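Local coordinates for protein fatty acyl CoA synthetase FADD13 (FATTY-ACYL-CoA SYNTHETASE) (Mycobacterium tuberculosis, PDB 3R44) that belongs to the ANL superfamily of AMP-binding enzymes, in which a large N-terminal domain is joined to a small, separate C-terminal one, at residues Y315-G324 / V365-Y376; V435-I444 / A455-V466. All coordinates share one frame; numbering follows the deposited sequence.

Contact 1: Y315-G324 / V365-Y376; sequences YALTESCGGG and VVIKSDILLKEY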
loop_
_atom_site.group_PDB
_atom_site.type_symbol
_atom_site.label_atom_id
_atom_site.label_comp_id
_atom_site.label_asym_id
_atom_site.label_seq_id
_atom_site.Cartn_x
_atom_site.Cartn_y
_atom_site.Cartn_z
ATOM N N TYR A 315 -5.597 2.457 -7.641
ATOM C CA TYR A 315 -6.235 1.976 -6.478
ATOM C C TYR A 315 -5.806 0.533 -6.252
ATOM O O TYR A 315 -5.872 -0.296 -7.193
ATOM C CB TYR A 315 -7.723 2.010 -6.695
ATOM C CG TYR A 315 -8.535 1.275 -5.657
ATOM C CD1 TYR A 315 -8.713 1.811 -4.376
ATOM C CD2 TYR A 315 -9.122 0.051 -5.953
ATOM C CE1 TYR A 315 -9.520 1.181 -3.443
ATOM C CE2 TYR A 315 -9.902 -0.601 -5.015
ATOM C CZ TYR A 315 -10.084 -0.036 -3.761
ATOM O OH TYR A 315 -10.862 -0.719 -2.852
ATOM N N ALA A 316 -5.390 0.244 -5.014
ATOM C CA ALA A 316 -5.023 -1.141 -4.631
ATOM C C ALA A 316 -5.168 -1.246 -3.128
ATOM O O ALA A 316 -5.311 -0.208 -2.462
ATOM C CB ALA A 316 -3.597 -1.425 -5.055
ATOM N N LEU A 317 -5.068 -2.460 -2.598
ATOM C CA LEU A 317 -5.228 -2.729 -1.181
ATOM C C LEU A 317 -4.130 -3.688 -0.864
ATOM O O LEU A 317 -3.650 -4.369 -1.754
ATOM C CB LEU A 317 -6.556 -3.431 -0.901
ATOM C CG LEU A 317 -7.869 -2.741 -1.197
ATOM C CD1 LEU A 317 -8.979 -3.544 -0.472
ATOM C CD2 LEU A 317 -7.812 -1.309 -0.670
ATOM N N THR A 318 -3.820 -3.868 0.396
ATOM C CA THR A 318 -3.022 -5.022 0.805
ATOM C C THR A 318 -3.536 -6.370 0.283
ATOM O O THR A 318 -2.751 -7.162 -0.229
ATOM C CB THR A 318 -2.827 -5.008 2.342
ATOM O OG1 THR A 318 -2.271 -3.725 2.687
ATOM C CG2 THR A 318 -1.870 -6.096 2.792
ATOM N N GLU A 319 -4.846 -6.575 0.354
ATOM C CA GLU A 319 -5.511 -7.801 -0.093
ATOM C C GLU A 319 -5.366 -8.063 -1.589
ATOM O O GLU A 319 -5.544 -9.183 -2.034
ATOM C CB GLU A 319 -6.982 -7.751 0.287
ATOM C CG GLU A 319 -7.210 -7.915 1.792
ATOM C CD GLU A 319 -7.354 -6.580 2.546
ATOM O OE1 GLU A 319 -6.705 -5.544 2.153
ATOM O OE2 GLU A 319 -8.048 -6.604 3.607
ATOM N N SER A 320 -5.108 -7.016 -2.365
ATOM C CA SER A 320 -4.900 -7.158 -3.823
ATOM C C SER A 320 -3.449 -7.089 -4.255
ATOM O O SER A 320 -3.133 -6.952 -5.433
ATOM C CB SER A 320 -5.744 -6.141 -4.561
ATOM O OG SER A 320 -5.188 -4.875 -4.414
ATOM N N CYS A 321 -2.552 -7.231 -3.285
ATOM C CA CYS A 321 -1.104 -7.237 -3.506
ATOM C C CYS A 321 -0.608 -6.031 -4.228
ATOM O O CYS A 321 0.321 -6.137 -5.047
ATOM C CB CYS A 321 -0.665 -8.456 -4.313
ATOM S SG CYS A 321 0.941 -9.079 -3.905
ATOM N N GLY A 322 -1.286 -4.921 -4.006
ATOM C CA GLY A 322 -0.927 -3.696 -4.686
ATOM C C GLY A 322 -1.410 -3.555 -6.114
ATOM O O GLY A 322 -0.997 -2.632 -6.796
ATOM N N GLY A 323 -2.214 -4.493 -6.613
ATOM C CA GLY A 323 -2.825 -4.356 -7.927
ATOM C C GLY A 323 -4.274 -3.925 -7.824
ATOM O O GLY A 323 -4.879 -3.895 -6.762
ATOM N N GLY A 324 -4.887 -3.627 -8.931
ATOM C CA GLY A 324 -6.295 -3.288 -8.873
ATOM C C GLY A 324 -6.640 -2.457 -10.077
ATOM O O GLY A 324 -6.921 -3.035 -11.139
ATOM N N VAL A 365 -16.751 -1.642 -4.096
ATOM C CA VAL A 365 -15.752 -2.073 -5.039
ATOM C C VAL A 365 -15.429 -3.547 -4.789
ATOM O O VAL A 365 -15.181 -3.980 -3.616
ATOM C CB VAL A 365 -14.516 -1.215 -5.005
ATOM C CG1 VAL A 365 -13.476 -1.755 -6.051
ATOM C CG2 VAL A 365 -14.886 0.318 -5.319
ATOM N N VAL A 366 -15.514 -4.348 -5.858
ATOM C CA VAL A 366 -15.159 -5.772 -5.720
ATOM C C VAL A 366 -14.101 -6.136 -6.771
ATOM O O VAL A 366 -14.066 -5.538 -7.863
ATOM C CB VAL A 366 -16.350 -6.713 -5.773
ATOM C CG1 VAL A 366 -17.226 -6.580 -4.536
ATOM C CG2 VAL A 366 -17.162 -6.548 -7.034
ATOM N N ILE A 367 -13.233 -7.090 -6.440
ATOM C CA ILE A 367 -12.124 -7.460 -7.330
ATOM C C ILE A 367 -12.136 -8.964 -7.541
ATOM O O ILE A 367 -12.299 -9.726 -6.546
ATOM C CB ILE A 367 -10.772 -7.025 -6.694
ATOM C CG1 ILE A 367 -10.754 -5.496 -6.413
ATOM C CG2 ILE A 367 -9.574 -7.479 -7.567
ATOM C CD1 ILE A 367 -9.474 -4.934 -5.655
ATOM N N LYS A 368 -11.894 -9.432 -8.761
ATOM C CA LYS A 368 -11.736 -10.889 -9.058
ATOM C C LYS A 368 -10.428 -11.014 -9.833
ATOM O O LYS A 368 -10.247 -10.351 -10.839
ATOM C CB LYS A 368 -12.902 -11.455 -9.870
ATOM C CG LYS A 368 -12.745 -12.934 -10.215
ATOM C CD LYS A 368 -14.050 -13.494 -10.836
ATOM C CE LYS A 368 -14.928 -14.071 -9.754
ATOM N NZ LYS A 368 -16.093 -14.827 -10.321
ATOM N N SER A 369 -9.480 -11.812 -9.316
ATOM C CA SER A 369 -8.146 -11.800 -9.840
ATOM C C SER A 369 -7.282 -12.772 -9.063
ATOM O O SER A 369 -7.474 -12.938 -7.860
ATOM C CB SER A 369 -7.489 -10.424 -9.650
ATOM O OG SER A 369 -6.200 -10.333 -10.260
ATOM N N ASP A 370 -6.297 -13.349 -9.729
ATOM C CA ASP A 370 -5.248 -14.115 -9.028
ATOM C C ASP A 370 -4.300 -13.247 -8.160
ATOM O O ASP A 370 -3.511 -13.803 -7.396
ATOM C CB ASP A 370 -4.384 -14.887 -10.033
ATOM C CG ASP A 370 -5.079 -16.078 -10.628
ATOM O OD1 ASP A 370 -6.022 -16.560 -9.983
ATOM O OD2 ASP A 370 -4.644 -16.558 -11.705
ATOM N N ILE A 371 -4.364 -11.920 -8.259
ATOM C CA ILE A 371 -3.598 -11.062 -7.365
ATOM C C ILE A 371 -4.118 -11.080 -5.920
ATOM O O ILE A 371 -3.439 -10.600 -4.989
ATOM C CB ILE A 371 -3.559 -9.596 -7.835
ATOM C CG1 ILE A 371 -4.934 -8.968 -7.576
ATOM C CG2 ILE A 371 -3.002 -9.427 -9.357
ATOM C CD1 ILE A 371 -5.065 -7.522 -8.069
ATOM N N LEU A 372 -5.323 -11.619 -5.725
ATOM C CA LEU A 372 -5.973 -11.576 -4.417
ATOM C C LEU A 372 -5.314 -12.486 -3.423
ATOM O O LEU A 372 -4.787 -13.558 -3.735
ATOM C CB LEU A 372 -7.455 -11.929 -4.521
ATOM C CG LEU A 372 -8.263 -10.890 -5.273
ATOM C CD1 LEU A 372 -9.675 -11.436 -5.527
ATOM C CD2 LEU A 372 -8.319 -9.559 -4.548
ATOM N N LEU A 373 -5.406 -12.070 -2.184
ATOM C CA LEU A 373 -4.969 -12.884 -1.064
ATOM C C LEU A 373 -5.552 -14.284 -1.089
ATOM O O LEU A 373 -6.690 -14.534 -1.563
ATOM C CB LEU A 373 -5.313 -12.199 0.296
ATOM C CG LEU A 373 -6.756 -12.403 0.810
ATOM C CD1 LEU A 373 -6.906 -11.826 2.199
ATOM C CD2 LEU A 373 -7.875 -11.797 -0.126
ATOM N N LYS A 374 -4.782 -15.200 -0.567
ATOM C CA LYS A 374 -5.255 -16.554 -0.363
ATOM C C LYS A 374 -6.279 -16.610 0.774
ATOM O O LYS A 374 -7.320 -17.302 0.686
ATOM C CB LYS A 374 -4.089 -17.494 -0.036
ATOM C CG LYS A 374 -4.571 -18.889 0.404
ATOM C CD LYS A 374 -3.461 -19.743 1.030
ATOM C CE LYS A 374 -2.601 -20.369 0.003
ATOM N NZ LYS A 374 -1.648 -21.371 0.613
ATOM N N GLU A 375 -5.962 -15.919 1.857
ATOM C CA GLU A 375 -6.783 -15.947 3.054
ATOM C C GLU A 375 -6.271 -14.879 4.021
ATOM O O GLU A 375 -5.161 -14.365 3.852
ATOM C CB GLU A 375 -6.657 -17.305 3.711
ATOM C CG GLU A 375 -5.282 -17.541 4.329
ATOM C CD GLU A 375 -4.975 -19.008 4.622
ATOM O OE1 GLU A 375 -5.631 -19.904 4.063
ATOM O OE2 GLU A 375 -4.026 -19.238 5.405
ATOM N N TYR A 376 -7.070 -14.558 5.024
ATOM C CA TYR A 376 -6.535 -13.876 6.192
ATOM C C TYR A 376 -5.979 -14.933 7.135
ATOM O O TYR A 376 -6.608 -15.967 7.360
ATOM C CB TYR A 376 -7.627 -13.073 6.880
ATOM C CG TYR A 376 -8.174 -11.914 6.120
ATOM C CD1 TYR A 376 -7.377 -10.785 5.858
ATOM C CD2 TYR A 376 -9.519 -11.908 5.675
ATOM C CE1 TYR A 376 -7.892 -9.720 5.184
ATOM C CE2 TYR A 376 -10.032 -10.831 5.013
ATOM C CZ TYR A 376 -9.225 -9.750 4.773
ATOM O OH TYR A 376 -9.711 -8.673 4.104
#
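Glu319 O takes the amide of Leu373 in a 2.9 Å N-to-O bond lying in the carbonyl plane, and the CA of Leu372 adds a C-H···O contact to the same oxygen. The Glu319 carboxylate is gripped in turn by Tyr376, whose OH donates to OE2 over 2.7 Å on the anti lone pair. A bend at chi2 (96°) swings the carboxylate round to the ring edge, its plane 81° from that of the ring. Leu373 CD1 sits over the centre of one ring face and also meets Glu319 CG at 3.9 Å, so that it touches both the ring and the aliphatic part of Glu319. Tyr315 to Glu319 read as a variant of the YGXTE motif of AMP-binding enzymes, with alanine in second place, and run from strand 310-316 of the large mixed sheet into a type I' turn at Ser320-Gly323. Ser320 OG braces that turn, receiving Leu317 N and donating to Gly323 O at 2.6 Å. Ile371 presses on the turn: with CG1 placed between its backbone N and carbonyl carbon (chi1 73°), its CD1 reaches Ser320 O at 3.3 Å and Gly323 C at 3.7 Å. Further along, Tyr315 CE2 meets Val365 CG1 at 3.9 Å, the two side chains running past each other in opposite directions, while the Tyr315 hydroxyl is hydrogen-bonded to Asp396. Leu406 and Ile408 pack against both Tyr315 and Val365.

Contact 2: V435-I444 / A455-V466; sequences VPGVSEVAVI and AAAIVVADQNEV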
loop_
_atom_site.group_PDB
_atom_site.type_symbol
_atom_site.label_atom_id
_atom_site.label_comp_id
_atom_site.label_asym_id
_atom_site.label_seq_id
_atom_site.Cartn_x
_atom_site.Cartn_y
_atom_site.Cartn_z
ATOM N N VAL A 435 -26.725 21.713 -0.455
ATOM C CA VAL A 435 -27.520 22.714 0.233
ATOM C C VAL A 435 -26.978 24.112 -0.146
ATOM O O VAL A 435 -25.785 24.357 -0.092
ATOM C CB VAL A 435 -27.525 22.547 1.773
ATOM C CG1 VAL A 435 -28.213 23.757 2.464
ATOM C CG2 VAL A 435 -28.182 21.252 2.164
ATOM N N PRO A 436 -27.863 25.015 -0.581
ATOM C CA PRO A 436 -27.421 26.372 -0.895
ATOM C C PRO A 436 -26.777 27.073 0.300
ATOM O O PRO A 436 -27.341 27.059 1.385
ATOM C CB PRO A 436 -28.717 27.079 -1.316
ATOM C CG PRO A 436 -29.625 25.949 -1.805
ATOM C CD PRO A 436 -29.272 24.774 -0.910
ATOM N N GLY A 437 -25.604 27.671 0.090
ATOM C CA GLY A 437 -24.848 28.302 1.140
ATOM C C GLY A 437 -23.810 27.441 1.837
ATOM O O GLY A 437 -22.990 27.952 2.587
ATOM N N VAL A 438 -23.853 26.132 1.630
ATOM C CA VAL A 438 -22.795 25.242 2.087
ATOM C C VAL A 438 -21.614 25.221 1.112
ATOM O O VAL A 438 -21.797 24.894 -0.053
ATOM C CB VAL A 438 -23.310 23.798 2.227
ATOM C CG1 VAL A 438 -22.118 22.863 2.457
ATOM C CG2 VAL A 438 -24.353 23.706 3.389
ATOM N N SER A 439 -20.397 25.501 1.578
ATOM C CA SER A 439 -19.248 25.456 0.669
ATOM C C SER A 439 -18.455 24.171 0.766
ATOM O O SER A 439 -17.878 23.759 -0.220
ATOM C CB SER A 439 -18.291 26.643 0.849
ATOM O OG SER A 439 -17.855 26.835 2.154
ATOM N N GLU A 440 -18.374 23.589 1.955
ATOM C CA GLU A 440 -17.634 22.359 2.148
ATOM C C GLU A 440 -18.310 21.542 3.242
ATOM O O GLU A 440 -18.941 22.097 4.156
ATOM C CB GLU A 440 -16.168 22.595 2.586
ATOM C CG GLU A 440 -15.232 23.424 1.688
ATOM C CD GLU A 440 -14.037 23.942 2.498
ATOM O OE1 GLU A 440 -13.147 23.142 2.848
ATOM O OE2 GLU A 440 -14.008 25.144 2.801
ATOM N N VAL A 441 -18.150 20.225 3.153
ATOM C CA VAL A 441 -18.667 19.298 4.196
ATOM C C VAL A 441 -17.779 18.079 4.324
ATOM O O VAL A 441 -17.295 17.536 3.320
ATOM C CB VAL A 441 -20.152 18.863 3.941
ATOM C CG1 VAL A 441 -20.297 18.179 2.631
ATOM C CG2 VAL A 441 -20.665 17.948 5.073
ATOM N N ALA A 442 -17.517 17.665 5.548
ATOM C CA ALA A 442 -16.836 16.397 5.806
ATOM C C ALA A 442 -17.611 15.733 6.881
ATOM O O ALA A 442 -17.925 16.378 7.877
ATOM C CB ALA A 442 -15.444 16.647 6.297
ATOM N N VAL A 443 -17.829 14.415 6.762
ATOM C CA VAL A 443 -18.565 13.630 7.757
ATOM C C VAL A 443 -17.614 12.619 8.400
ATOM O O VAL A 443 -16.845 11.940 7.686
ATOM C CB VAL A 443 -19.803 12.927 7.151
ATOM C CG1 VAL A 443 -20.434 11.878 8.139
ATOM C CG2 VAL A 443 -20.858 13.980 6.721
ATOM N N ILE A 444 -17.646 12.586 9.725
ATOM C CA ILE A 444 -16.927 11.605 10.548
ATOM C C ILE A 444 -17.825 10.986 11.605
ATOM O O ILE A 444 -18.837 11.561 12.029
ATOM C CB ILE A 444 -15.715 12.214 11.293
ATOM C CG1 ILE A 444 -16.156 13.385 12.175
ATOM C CG2 ILE A 444 -14.636 12.615 10.287
ATOM C CD1 ILE A 444 -15.063 13.864 13.199
ATOM N N ALA A 455 -22.885 9.810 13.111
ATOM C CA ALA A 455 -22.370 10.575 12.005
ATOM C C ALA A 455 -22.517 12.037 12.305
ATOM O O ALA A 455 -23.609 12.505 12.576
ATOM C CB ALA A 455 -23.137 10.248 10.739
ATOM N N ALA A 456 -21.399 12.745 12.330
ATOM C CA ALA A 456 -21.328 14.156 12.531
ATOM C C ALA A 456 -20.912 14.811 11.212
ATOM O O ALA A 456 -19.862 14.489 10.661
ATOM C CB ALA A 456 -20.263 14.517 13.585
ATOM N N ALA A 457 -21.714 15.726 10.724
ATOM C CA ALA A 457 -21.337 16.553 9.554
ATOM C C ALA A 457 -20.655 17.823 9.977
ATOM O O ALA A 457 -21.253 18.658 10.659
ATOM C CB ALA A 457 -22.624 16.863 8.737
ATOM N N ILE A 458 -19.407 17.994 9.557
ATOM C CA ILE A 458 -18.648 19.216 9.789
ATOM C C ILE A 458 -18.804 20.090 8.530
ATOM O O ILE A 458 -18.422 19.699 7.406
ATOM C CB ILE A 458 -17.189 18.920 10.136
ATOM C CG1 ILE A 458 -17.114 18.011 11.395
ATOM C CG2 ILE A 458 -16.533 20.224 10.479
ATOM C CD1 ILE A 458 -17.065 16.650 11.129
ATOM N N VAL A 459 -19.417 21.238 8.699
ATOM C CA VAL A 459 -19.915 21.986 7.559
ATOM C C VAL A 459 -19.298 23.359 7.581
ATOM O O VAL A 459 -19.320 24.024 8.625
ATOM C CB VAL A 459 -21.449 22.105 7.607
ATOM C CG1 VAL A 459 -21.885 23.021 6.479
ATOM C CG2 VAL A 459 -22.109 20.671 7.492
ATOM N N VAL A 460 -18.769 23.802 6.453
ATOM C CA VAL A 460 -18.376 25.188 6.264
ATOM C C VAL A 460 -19.456 25.827 5.416
ATOM O O VAL A 460 -19.761 25.361 4.293
ATOM C CB VAL A 460 -16.967 25.300 5.586
ATOM C CG1 VAL A 460 -16.546 26.758 5.385
ATOM C CG2 VAL A 460 -15.935 24.482 6.334
ATOM N N ALA A 461 -20.110 26.854 5.958
ATOM C CA ALA A 461 -21.260 27.457 5.286
ATOM C C ALA A 461 -21.418 28.904 5.670
ATOM O O ALA A 461 -20.817 29.372 6.667
ATOM C CB ALA A 461 -22.541 26.721 5.627
ATOM N N ASP A 462 -22.236 29.589 4.868
ATOM C CA ASP A 462 -22.774 30.895 5.226
ATOM C C ASP A 462 -23.823 30.720 6.297
ATOM O O ASP A 462 -24.969 30.454 6.004
ATOM C CB ASP A 462 -23.383 31.564 3.999
ATOM C CG ASP A 462 -23.934 32.937 4.293
ATOM O OD1 ASP A 462 -23.938 33.383 5.484
ATOM O OD2 ASP A 462 -24.318 33.585 3.295
ATOM N N GLN A 463 -23.418 30.857 7.556
ATOM C CA GLN A 463 -24.349 30.634 8.663
ATOM C C GLN A 463 -25.473 31.630 8.764
ATOM O O GLN A 463 -26.428 31.384 9.504
ATOM C CB GLN A 463 -23.604 30.545 9.988
ATOM C CG GLN A 463 -22.696 29.323 10.002
ATOM C CD GLN A 463 -21.923 29.116 11.327
ATOM O OE1 GLN A 463 -20.702 29.069 11.339
ATOM N NE2 GLN A 463 -22.637 29.010 12.412
ATOM N N ASN A 464 -25.391 32.720 8.003
ATOM C CA ASN A 464 -26.538 33.622 7.819
ATOM C C ASN A 464 -27.634 33.066 6.932
ATOM O O ASN A 464 -28.771 33.530 7.006
ATOM C CB ASN A 464 -26.090 34.975 7.231
ATOM C CG ASN A 464 -25.303 35.815 8.228
ATOM O OD1 ASN A 464 -25.279 35.532 9.433
ATOM N ND2 ASN A 464 -24.656 36.869 7.727
ATOM N N GLU A 465 -27.287 32.103 6.079
ATOM C CA GLU A 465 -28.223 31.530 5.095
ATOM C C GLU A 465 -28.615 30.085 5.449
ATOM O O GLU A 465 -29.672 29.606 5.030
ATOM C CB GLU A 465 -27.611 31.586 3.687
ATOM N N VAL A 466 -27.783 29.404 6.238
ATOM C CA VAL A 466 -27.915 27.962 6.448
ATOM C C VAL A 466 -28.020 27.632 7.934
ATOM O O VAL A 466 -27.322 28.196 8.753
ATOM C CB VAL A 466 -26.722 27.226 5.817
ATOM C CG1 VAL A 466 -26.758 25.750 6.155
ATOM C CG2 VAL A 466 -26.743 27.432 4.318
#
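The planar carbonyl group of Val460 is met by three donors from Ser439 and Glu440: both backbone amides come in tilted slightly from its plane, whereas Ser439 OG stands above it, 74° out and 3.2 Å from Val460 O. The hydrogen bond from Ser439 N is the shorter, 2.8 Å to Val460 O, against 3.2 Å for Glu440 N. The Glu440 side chain, extended beyond CG, lies beside Val460 and points the same way, bringing OE2 of its carboxylate to 4.0 Å from Val460 CG1; its OE1 forms a salt bridge with Arg496. Ser439 and Glu440 together facing Val460 make a classic beta bulge in the antiparallel hairpin of strands 438-448 and 454-461, part of the three-stranded sheet of the C-terminal domain. Beyond the bulge the ladder is regular: Ala442 with Ile458 and Ile444 with Ala456 are hydrogen-bonded pairs. On the face that holds Glu440, Ala442, Ile444, Ala456, Ile458 and Val460, Ile444 and Ile458 meet diagonally, CG1 of the former 3.5 Å from CD1 of the latter, and helix 504-511 packs against both. The other face carries Val438, Val441, Val443, Ala457, Val459 and Ala461. Val441 CG2, held anti to its own backbone N, lies 3.9 Å from Val459 CG2, and Val443 CG2 is equally near Ala457 CB, with helix 425-432 packing on Val443 and Ala457. At the far end Gly437, in a type II turn, receives Asp462 N on its carbonyl oxygen at 2.9 Å, and its CA lies 3.8 Å from Val466 CG2.

In the fold
Contact 1 belongs to the large AMP-binding part of the protein and contact 2 to the C-terminal domain, later in the chain; they do not meet. Their centres are 36 Å apart and their nearest atoms about 17 Å. Contact 1 is buried near the middle of the chain, its centre 11 Å from the chain's own, while contact 2 sits 32 Å out and is only partly buried. The bound histidine relates to contact 1: the side chain of Ile371 is about 9 Å from it, and helix 192-205, which supplies His192, Glu193 and His196 to the histidine pocket, touches Ile371 through Ser197, and Cys321 through Val195 and Ala198.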